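Local coordinates for biofilm-associated surface protein (Staphylococcus aureus, PDB 7C7U) that probably supports biofilm formation by Staphylococcus aureus as a calcium-binding cell-surface protein that acts as a switch modulating functional amyloid assembly, at residues 243-253 and 306-315; 42-53 and 145-153. All coordinates share one frame; numbering follows the deposited sequence.

Contact 1 (243-253 and 306-315); sequences YSKTKANQWAY and SDNLNKLIEF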
loop_
_atom_site.group_PDB
_atom_site.type_symbol
_atom_site.label_atom_id
_atom_site.label_comp_id
_atom_site.label_asym_id
_atom_site.label_seq_id
_atom_site.Cartn_x
_atom_site.Cartn_y
_atom_site.Cartn_z
ATOM N N TYR A 243 35.037 16.709 0.443
ATOM C CA TYR A 243 34.626 17.879 -0.334
ATOM C C TYR A 243 35.214 19.139 0.298
ATOM O O TYR A 243 34.929 19.445 1.460
ATOM C CB TYR A 243 33.094 18.002 -0.409
ATOM C CG TYR A 243 32.658 19.235 -1.183
ATOM C CD1 TYR A 243 32.530 19.199 -2.575
ATOM C CD2 TYR A 243 32.399 20.436 -0.537
ATOM C CE1 TYR A 243 32.136 20.317 -3.296
ATOM C CE2 TYR A 243 32.023 21.568 -1.256
ATOM C CZ TYR A 243 31.896 21.499 -2.634
ATOM O OH TYR A 243 31.515 22.606 -3.354
ATOM N N SER A 244 36.030 19.865 -0.465
ATOM C CA SER A 244 36.517 21.180 -0.050
ATOM C C SER A 244 36.930 21.939 -1.302
ATOM O O SER A 244 37.800 21.480 -2.048
ATOM C CB SER A 244 37.691 21.067 0.928
ATOM O OG SER A 244 38.115 22.357 1.339
ATOM N N LYS A 245 36.295 23.074 -1.547
ATOM C CA LYS A 245 36.535 23.861 -2.742
ATOM C C LYS A 245 36.644 25.313 -2.325
ATOM O O LYS A 245 36.061 25.722 -1.317
ATOM C CB LYS A 245 35.385 23.709 -3.775
ATOM C CG LYS A 245 35.075 22.275 -4.189
ATOM C CD LYS A 245 36.168 21.721 -5.121
ATOM C CE LYS A 245 36.048 20.205 -5.253
ATOM N NZ LYS A 245 36.963 19.675 -6.309
ATOM N N THR A 246 37.363 26.097 -3.123
ATOM C CA THR A 246 37.263 27.537 -2.979
ATOM C C THR A 246 35.822 27.975 -3.240
ATOM O O THR A 246 35.024 27.243 -3.833
ATOM C CB THR A 246 38.202 28.255 -3.951
ATOM O OG1 THR A 246 37.779 28.014 -5.296
ATOM C CG2 THR A 246 39.668 27.782 -3.785
ATOM N N LYS A 247 35.494 29.191 -2.796
ATOM C CA LYS A 247 34.169 29.748 -3.061
ATOM C C LYS A 247 33.841 29.712 -4.546
ATOM O O LYS A 247 32.722 29.355 -4.936
ATOM C CB LYS A 247 34.091 31.194 -2.561
ATOM C CG LYS A 247 33.943 31.369 -1.063
ATOM C CD LYS A 247 34.125 32.843 -0.705
ATOM C CE LYS A 247 34.047 33.080 0.788
ATOM N NZ LYS A 247 32.748 32.653 1.369
ATOM N N ALA A 248 34.812 30.058 -5.399
ATOM C CA ALA A 248 34.551 30.134 -6.834
ATOM C C ALA A 248 34.390 28.768 -7.488
ATOM O O ALA A 248 33.783 28.675 -8.554
ATOM C CB ALA A 248 35.674 30.902 -7.540
ATOM N N ASN A 249 34.930 27.709 -6.901
ATOM C CA ASN A 249 34.844 26.380 -7.490
ATOM C C ASN A 249 33.789 25.500 -6.820
ATOM O O ASN A 249 33.814 24.279 -7.006
ATOM C CB ASN A 249 36.202 25.691 -7.426
ATOM C CG ASN A 249 37.231 26.384 -8.294
ATOM O OD1 ASN A 249 36.877 27.138 -9.201
ATOM N ND2 ASN A 249 38.505 26.147 -8.017
ATOM N N GLN A 250 32.886 26.085 -6.038
ATOM C CA GLN A 250 31.850 25.298 -5.371
ATOM C C GLN A 250 30.984 24.544 -6.375
ATOM O O GLN A 250 30.663 25.041 -7.459
ATOM C CB GLN A 250 30.961 26.187 -4.508
ATOM C CG GLN A 250 31.620 26.722 -3.251
ATOM C CD GLN A 250 31.984 25.654 -2.236
ATOM O OE1 GLN A 250 31.195 24.761 -1.932
ATOM N NE2 GLN A 250 33.192 25.751 -1.688
ATOM N N TRP A 251 30.615 23.328 -6.005
ATOM C CA TRP A 251 29.710 22.523 -6.792
ATOM C C TRP A 251 28.258 22.980 -6.594
ATOM O O TRP A 251 27.928 23.714 -5.661
ATOM C CB TRP A 251 29.837 21.056 -6.402
ATOM C CG TRP A 251 31.127 20.403 -6.775
ATOM C CD1 TRP A 251 32.189 20.956 -7.468
ATOM C CD2 TRP A 251 31.504 19.055 -6.480
ATOM N NE1 TRP A 251 33.204 20.023 -7.595
ATOM C CE2 TRP A 251 32.814 18.857 -6.994
ATOM C CE3 TRP A 251 30.877 18.006 -5.807
ATOM C CZ2 TRP A 251 33.473 17.644 -6.893
ATOM C CZ3 TRP A 251 31.547 16.806 -5.686
ATOM C CH2 TRP A 251 32.831 16.635 -6.227
ATOM N N ALA A 252 27.369 22.478 -7.451
ATOM C CA ALA A 252 25.938 22.689 -7.255
ATOM C C ALA A 252 25.211 21.354 -7.214
ATOM O O ALA A 252 25.597 20.405 -7.900
ATOM C CB ALA A 252 25.347 23.560 -8.371
ATOM N N TYR A 253 24.132 21.292 -6.416
ATOM C CA TYR A 253 23.218 20.164 -6.444
ATOM C C TYR A 253 22.019 20.518 -7.319
ATOM O O TYR A 253 21.424 21.592 -7.163
ATOM C CB TYR A 253 22.748 19.785 -5.037
ATOM C CG TYR A 253 21.891 18.547 -5.041
ATOM C CD1 TYR A 253 22.416 17.328 -5.451
ATOM C CD2 TYR A 253 20.542 18.592 -4.637
ATOM C CE1 TYR A 253 21.645 16.196 -5.485
ATOM C CE2 TYR A 253 19.772 17.469 -4.673
ATOM C CZ TYR A 253 20.318 16.275 -5.075
ATOM O OH TYR A 253 19.534 15.157 -5.086
ATOM N N SER A 306 26.157 27.110 -2.931
ATOM C CA SER A 306 26.512 27.687 -1.649
ATOM C C SER A 306 27.961 28.138 -1.712
ATOM O O SER A 306 28.717 27.716 -2.582
ATOM C CB SER A 306 26.319 26.661 -0.533
ATOM O OG SER A 306 27.037 27.026 0.613
ATOM N N ASP A 307 28.342 29.000 -0.774
ATOM C CA ASP A 307 29.750 29.337 -0.646
ATOM C C ASP A 307 30.530 28.211 0.006
ATOM O O ASP A 307 31.761 28.206 -0.067
ATOM C CB ASP A 307 29.928 30.638 0.145
ATOM C CG ASP A 307 29.643 31.880 -0.696
ATOM O OD1 ASP A 307 30.055 31.923 -1.873
ATOM O OD2 ASP A 307 29.002 32.815 -0.184
ATOM N N ASN A 308 29.842 27.262 0.641
ATOM C CA ASN A 308 30.492 26.060 1.165
ATOM C C ASN A 308 29.442 24.952 1.198
ATOM O O ASN A 308 28.702 24.829 2.177
ATOM C CB ASN A 308 31.093 26.303 2.544
ATOM C CG ASN A 308 31.974 25.162 2.991
ATOM O OD1 ASN A 308 31.787 24.032 2.554
ATOM N ND2 ASN A 308 32.943 25.446 3.861
ATOM N N LEU A 309 29.426 24.117 0.151
ATOM C CA LEU A 309 28.389 23.099 0.002
ATOM C C LEU A 309 28.346 22.121 1.173
ATOM O O LEU A 309 27.311 21.468 1.395
ATOM C CB LEU A 309 28.596 22.352 -1.319
ATOM C CG LEU A 309 27.430 21.554 -1.905
ATOM C CD1 LEU A 309 26.185 22.422 -2.061
ATOM C CD2 LEU A 309 27.815 20.911 -3.226
ATOM N N ASN A 310 29.428 22.014 1.945
ATOM C CA ASN A 310 29.394 21.195 3.160
ATOM C C ASN A 310 28.283 21.608 4.119
ATOM O O ASN A 310 27.879 20.801 4.970
ATOM C CB ASN A 310 30.735 21.269 3.893
ATOM C CG ASN A 310 31.835 20.517 3.179
ATOM O OD1 ASN A 310 31.734 19.310 2.989
ATOM N ND2 ASN A 310 32.908 21.213 2.826
ATOM N N LYS A 311 27.790 22.843 4.027
ATOM C CA LYS A 311 26.693 23.243 4.904
ATOM C C LYS A 311 25.356 22.651 4.474
ATOM O O LYS A 311 24.420 22.600 5.287
ATOM C CB LYS A 311 26.588 24.773 4.970
ATOM C CG LYS A 311 27.840 25.452 5.530
ATOM C CD LYS A 311 27.639 26.895 5.945
ATOM C CE LYS A 311 27.945 27.885 4.880
ATOM N NZ LYS A 311 27.870 29.283 5.414
ATOM N N LEU A 312 25.238 22.215 3.220
ATOM C CA LEU A 312 23.976 21.718 2.678
ATOM C C LEU A 312 23.932 20.214 2.505
ATOM O O LEU A 312 22.847 19.624 2.588
ATOM C CB LEU A 312 23.678 22.369 1.327
ATOM C CG LEU A 312 23.494 23.876 1.429
ATOM C CD1 LEU A 312 23.171 24.463 0.069
ATOM C CD2 LEU A 312 22.398 24.187 2.443
ATOM N N ILE A 313 25.083 19.586 2.286
ATOM C CA ILE A 313 25.186 18.161 2.023
ATOM C C ILE A 313 26.231 17.579 2.958
ATOM O O ILE A 313 27.351 18.100 3.046
ATOM C CB ILE A 313 25.556 17.883 0.551
ATOM C CG1 ILE A 313 24.396 18.265 -0.375
ATOM C CG2 ILE A 313 25.963 16.413 0.358
ATOM C CD1 ILE A 313 24.781 18.280 -1.836
ATOM N N GLU A 314 25.873 16.491 3.637
ATOM C CA GLU A 314 26.799 15.731 4.466
ATOM C C GLU A 314 27.589 14.786 3.557
ATOM O O GLU A 314 27.121 13.701 3.192
ATOM C CB GLU A 314 26.049 14.973 5.560
ATOM C CG GLU A 314 26.957 14.046 6.363
ATOM C CD GLU A 314 28.121 14.792 7.025
ATOM O OE1 GLU A 314 27.935 15.307 8.151
ATOM O OE2 GLU A 314 29.212 14.904 6.412
ATOM N N PHE A 315 28.803 15.190 3.192
ATOM C CA PHE A 315 29.621 14.359 2.324
ATOM C C PHE A 315 30.402 13.288 3.072
ATOM O O PHE A 315 31.167 12.559 2.423
ATOM C CB PHE A 315 30.611 15.218 1.540
ATOM C CG PHE A 315 30.009 15.949 0.382
ATOM C CD1 PHE A 315 29.730 15.285 -0.803
ATOM C CD2 PHE A 315 29.760 17.311 0.464
ATOM C CE1 PHE A 315 29.200 15.968 -1.897
ATOM C CE2 PHE A 315 29.232 18.000 -0.619
ATOM C CZ PHE A 315 28.952 17.327 -1.807
HETATM O O HOH W 1 33.981 23.854 0.532
#
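S306 O faces the aliphatic stem of Q250, 3.1 Å from its CG. At D307 the contact reaches the surface: K247 runs past the aspartate, but NZ and D307 OD2 stay 4.1 Å apart, too far for a salt bridge, so any attraction is probably modest. N308 OD1 takes a weak bond from a water that also accepts from K245 N and Q250 NE2. L309 brings the central polar link, its N donating to Q250 OE1 over 2.8 Å, while Y243 OH donates to the same oxygen over 2.6 Å from the opposite face of the amide. A bend at chi2 (-65°) folds Q250 back to meet both. The phenol hydroxyl also accepts from W251 N. L309 lays its CB 3.5 Å from Y243 CE2, and its branched end suits an apolar place, CD2 reaching W251 CB. N310 lies at the tyrosine ring edge and donates ND2 to Y243 O over 3.0 Å; its OD1 pairs with N317. I313 extends CD1 to Y253, at the start of strand 252-257. F315 ends the segment, its ring 14° from parallel with that of Y243 but slid so far that CB of Y243, 3.9 Å from the phenylalanine centroid, makes a CH-pi contact instead. The buried Q250 amide and Y243 hydroxyl thus have their polar needs met beside an apolar patch of L309, W251 and F315, where two loops join.

Contact 2 (42-53 and 145-153); sequences LDSDDALNSNII and DDTVGNIIS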
loop_
_atom_site.group_PDB
_atom_site.type_symbol
_atom_site.label_atom_id
_atom_site.label_comp_id
_atom_site.label_asym_id
_atom_site.label_seq_id
_atom_site.Cartn_x
_atom_site.Cartn_y
_atom_site.Cartn_z
ATOM N N LEU A 42 20.390 3.202 -22.597
ATOM C CA LEU A 42 19.725 2.701 -23.791
ATOM C C LEU A 42 19.589 3.818 -24.811
ATOM O O LEU A 42 18.510 4.026 -25.380
ATOM C CB LEU A 42 18.346 2.134 -23.429
ATOM C CG LEU A 42 18.330 1.124 -22.288
ATOM C CD1 LEU A 42 16.926 0.633 -22.043
ATOM C CD2 LEU A 42 19.290 -0.046 -22.533
ATOM N N ASP A 43 20.678 4.544 -25.041
ATOM C CA ASP A 43 20.629 5.826 -25.726
ATOM C C ASP A 43 21.472 5.838 -26.998
ATOM O O ASP A 43 21.783 6.910 -27.518
ATOM C CB ASP A 43 21.103 6.921 -24.781
ATOM C CG ASP A 43 22.588 6.799 -24.464
ATOM O OD1 ASP A 43 23.125 5.666 -24.539
ATOM O OD2 ASP A 43 23.212 7.826 -24.126
ATOM N N SER A 44 21.836 4.673 -27.522
ATOM C CA SER A 44 22.639 4.632 -28.732
ATOM C C SER A 44 22.171 3.501 -29.627
ATOM O O SER A 44 21.662 2.481 -29.150
ATOM C CB SER A 44 24.115 4.430 -28.421
ATOM O OG SER A 44 24.344 3.098 -27.978
ATOM N N ASP A 45 22.390 3.677 -30.941
ATOM C CA ASP A 45 22.118 2.594 -31.880
ATOM C C ASP A 45 22.845 1.320 -31.469
ATOM O O ASP A 45 22.266 0.228 -31.510
ATOM C CB ASP A 45 22.527 2.987 -33.308
ATOM C CG ASP A 45 21.672 4.104 -33.895
ATOM O OD1 ASP A 45 20.527 4.310 -33.445
ATOM O OD2 ASP A 45 22.146 4.765 -34.846
ATOM N N ASP A 46 24.118 1.434 -31.071
ATOM C CA ASP A 46 24.847 0.262 -30.603
ATOM C C ASP A 46 24.091 -0.423 -29.469
ATOM O O ASP A 46 23.796 -1.621 -29.535
ATOM C CB ASP A 46 26.255 0.648 -30.147
ATOM C CG ASP A 46 27.224 0.842 -31.314
ATOM O OD1 ASP A 46 26.781 0.816 -32.485
ATOM O OD2 ASP A 46 28.431 1.026 -31.060
ATOM N N ALA A 47 23.781 0.332 -28.414
ATOM C CA ALA A 47 23.027 -0.235 -27.297
ATOM C C ALA A 47 21.678 -0.753 -27.760
ATOM O O ALA A 47 21.199 -1.782 -27.271
ATOM C CB ALA A 47 22.851 0.807 -26.193
ATOM N N LEU A 48 21.055 -0.063 -28.719
ATOM C CA LEU A 48 19.720 -0.472 -29.145
ATOM C C LEU A 48 19.748 -1.720 -30.010
ATOM O O LEU A 48 18.748 -2.449 -30.057
ATOM C CB LEU A 48 19.030 0.654 -29.912
ATOM C CG LEU A 48 18.507 1.800 -29.044
ATOM C CD1 LEU A 48 17.842 2.883 -29.886
ATOM C CD2 LEU A 48 17.563 1.263 -28.022
ATOM N N ASN A 49 20.873 -1.992 -30.673
ATOM C CA ASN A 49 21.010 -3.170 -31.512
ATOM C C ASN A 49 21.527 -4.385 -30.750
ATOM O O ASN A 49 21.855 -5.398 -31.369
ATOM C CB ASN A 49 21.918 -2.865 -32.702
ATOM C CG ASN A 49 21.668 -3.803 -33.872
ATOM O OD1 ASN A 49 22.605 -4.332 -34.480
ATOM N ND2 ASN A 49 20.394 -4.021 -34.184
ATOM N N SER A 50 21.612 -4.309 -29.426
ATOM C CA SER A 50 21.945 -5.458 -28.602
ATOM C C SER A 50 20.666 -6.037 -28.015
ATOM O O SER A 50 19.679 -5.326 -27.822
ATOM C CB SER A 50 22.908 -5.057 -27.479
ATOM O OG SER A 50 23.119 -6.122 -26.572
ATOM N N ASN A 51 20.682 -7.336 -27.733
ATOM C CA ASN A 51 19.599 -7.945 -26.979
ATOM C C ASN A 51 19.937 -8.074 -25.497
ATOM O O ASN A 51 19.292 -8.856 -24.789
ATOM C CB ASN A 51 19.231 -9.307 -27.570
ATOM C CG ASN A 51 20.258 -10.375 -27.256
ATOM O OD1 ASN A 51 21.458 -10.191 -27.490
ATOM N ND2 ASN A 51 19.797 -11.492 -26.697
ATOM N N ILE A 52 20.949 -7.342 -25.022
ATOM C CA ILE A 52 21.372 -7.374 -23.623
ATOM C C ILE A 52 21.356 -5.962 -23.056
ATOM O O ILE A 52 21.892 -5.030 -23.665
ATOM C CB ILE A 52 22.771 -7.994 -23.453
ATOM C CG1 ILE A 52 22.760 -9.442 -23.942
ATOM C CG2 ILE A 52 23.232 -7.903 -21.982
ATOM C CD1 ILE A 52 23.996 -10.230 -23.589
ATOM N N ILE A 53 20.756 -5.811 -21.876
ATOM C CA ILE A 53 20.927 -4.622 -21.051
ATOM C C ILE A 53 21.895 -4.983 -19.934
ATOM O O ILE A 53 21.556 -5.817 -19.081
ATOM C CB ILE A 53 19.591 -4.117 -20.485
ATOM C CG1 ILE A 53 18.648 -3.713 -21.621
ATOM C CG2 ILE A 53 19.814 -2.929 -19.555
ATOM C CD1 ILE A 53 17.225 -3.419 -21.130
ATOM N N ASP A 145 14.483 -11.451 -25.721
ATOM C CA ASP A 145 14.149 -12.252 -26.898
ATOM C C ASP A 145 14.141 -11.455 -28.199
ATOM O O ASP A 145 13.772 -12.002 -29.244
ATOM C CB ASP A 145 12.789 -12.943 -26.697
ATOM C CG ASP A 145 11.615 -11.970 -26.642
ATOM O OD1 ASP A 145 11.755 -10.794 -27.041
ATOM O OD2 ASP A 145 10.527 -12.402 -26.201
ATOM N N ASP A 146 14.505 -10.180 -28.154
ATOM C CA ASP A 146 14.632 -9.338 -29.334
ATOM C C ASP A 146 15.605 -8.228 -28.966
ATOM O O ASP A 146 16.043 -8.127 -27.815
ATOM C CB ASP A 146 13.273 -8.784 -29.768
ATOM C CG ASP A 146 13.239 -8.361 -31.238
ATOM O OD1 ASP A 146 14.295 -8.356 -31.910
ATOM O OD2 ASP A 146 12.135 -8.025 -31.717
ATOM N N THR A 147 15.949 -7.388 -29.937
ATOM C CA THR A 147 16.829 -6.282 -29.589
ATOM C C THR A 147 16.094 -5.224 -28.762
ATOM O O THR A 147 14.855 -5.134 -28.759
ATOM C CB THR A 147 17.422 -5.641 -30.832
ATOM O OG1 THR A 147 18.539 -4.841 -30.435
ATOM C CG2 THR A 147 16.424 -4.753 -31.475
ATOM N N VAL A 148 16.880 -4.432 -28.024
ATOM C CA VAL A 148 16.305 -3.355 -27.218
ATOM C C VAL A 148 15.582 -2.356 -28.114
ATOM O O VAL A 148 14.483 -1.885 -27.788
ATOM C CB VAL A 148 17.393 -2.662 -26.371
ATOM C CG1 VAL A 148 16.787 -1.513 -25.571
ATOM C CG2 VAL A 148 18.076 -3.650 -25.431
ATOM N N GLY A 149 16.183 -2.031 -29.265
ATOM C CA GLY A 149 15.580 -1.065 -30.176
ATOM C C GLY A 149 14.209 -1.479 -30.687
ATOM O O GLY A 149 13.291 -0.662 -30.756
ATOM N N ASN A 150 14.060 -2.743 -31.085
ATOM C CA ASN A 150 12.760 -3.212 -31.546
ATOM C C ASN A 150 11.768 -3.254 -30.396
ATOM O O ASN A 150 10.565 -3.066 -30.605
ATOM C CB ASN A 150 12.877 -4.601 -32.183
ATOM C CG ASN A 150 13.728 -4.604 -33.454
ATOM O OD1 ASN A 150 13.978 -3.557 -34.062
ATOM N ND2 ASN A 150 14.177 -5.792 -33.854
ATOM N N ILE A 151 12.252 -3.497 -29.180
ATOM C CA ILE A 151 11.348 -3.579 -28.043
ATOM C C ILE A 151 10.833 -2.193 -27.680
ATOM O O ILE A 151 9.621 -1.981 -27.565
ATOM C CB ILE A 151 12.032 -4.267 -26.853
ATOM C CG1 ILE A 151 12.122 -5.771 -27.119
ATOM C CG2 ILE A 151 11.242 -4.008 -25.554
ATOM C CD1 ILE A 151 13.177 -6.463 -26.322
ATOM N N ILE A 152 11.732 -1.217 -27.530
ATOM C CA ILE A 152 11.271 0.081 -27.039
ATOM C C ILE A 152 10.688 0.960 -28.129
ATOM O O ILE A 152 10.128 2.016 -27.812
ATOM C CB ILE A 152 12.359 0.881 -26.297
ATOM C CG1 ILE A 152 13.514 1.229 -27.230
ATOM C CG2 ILE A 152 12.822 0.123 -25.064
ATOM C CD1 ILE A 152 14.386 2.360 -26.704
ATOM N N SER A 153 10.803 0.560 -29.399
ATOM C CA SER A 153 10.048 1.221 -30.457
ATOM C C SER A 153 8.572 0.871 -30.397
ATOM O O SER A 153 7.780 1.433 -31.160
ATOM C CB SER A 153 10.608 0.850 -31.836
ATOM O OG SER A 153 11.894 1.419 -32.062
#
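L48 O, a carbonyl at the end of helix 45-48, receives G149 N on a lone pair over 2.7 Å, with T147 OG1 crowding the same oxygen. The modelled 2.4 Å between T147 OG1 and L48 O is very short for a hydrogen bond, and doubtful. Having no side chain, G149 lets the backbones close until its CA lies 4.3 Å from that of L48. V148 N donates nearly straight (165°) to S50 O over 2.9 Å. The first turn of helix 148-152 therefore offers its N-H groups to carbonyls of the other segment, since amides there lack partners within the helix. T147 holds the N-cap position, though its side chain makes no capping bond. D146 OD1 receives T147 N and N150 ND2 from one face of its carboxylate. The helix follows strand 133-144, which pairs antiparallel with strand 52-61, so the contact joins the ends of neighbouring strands, and N51 reinforces this through ND2 to L144 O. Beneath the polar bonds, V148 has CG1 anti to the backbone N (chi1 178°), which makes its methyls diverge: CG1 meets L48 CD2 at 3.8 Å and L42 CD1, whereas CG2 packs 3.9 Å from I53 CG1. L48 also crosses I152 at about a right angle, CD2 to CD1 at 3.6 Å. Buried D146 O finds no polar partner and lies 3.4 Å from N51 CB.

How the contacts relate
Contacts 1 and 2 share no element and do not touch: their centres lie 39 Å apart, their nearest atoms about 20 Å. Both are partly buried, contact 2 at strand ends of the earlier mixed sheet of the chain and contact 1 beside the later four-stranded antiparallel sheet. Seven of the twelve touching residues of contact 1 are buried, against three of thirteen in contact 2. The chemistry differs accordingly. Between loops, contact 1 relies on side-chain amides meeting backbone groups, with a phenol and aromatic rings; where a helix begins, contact 2 relies mainly on backbone N-H and carbonyl groups, supported by branched aliphatic side chains.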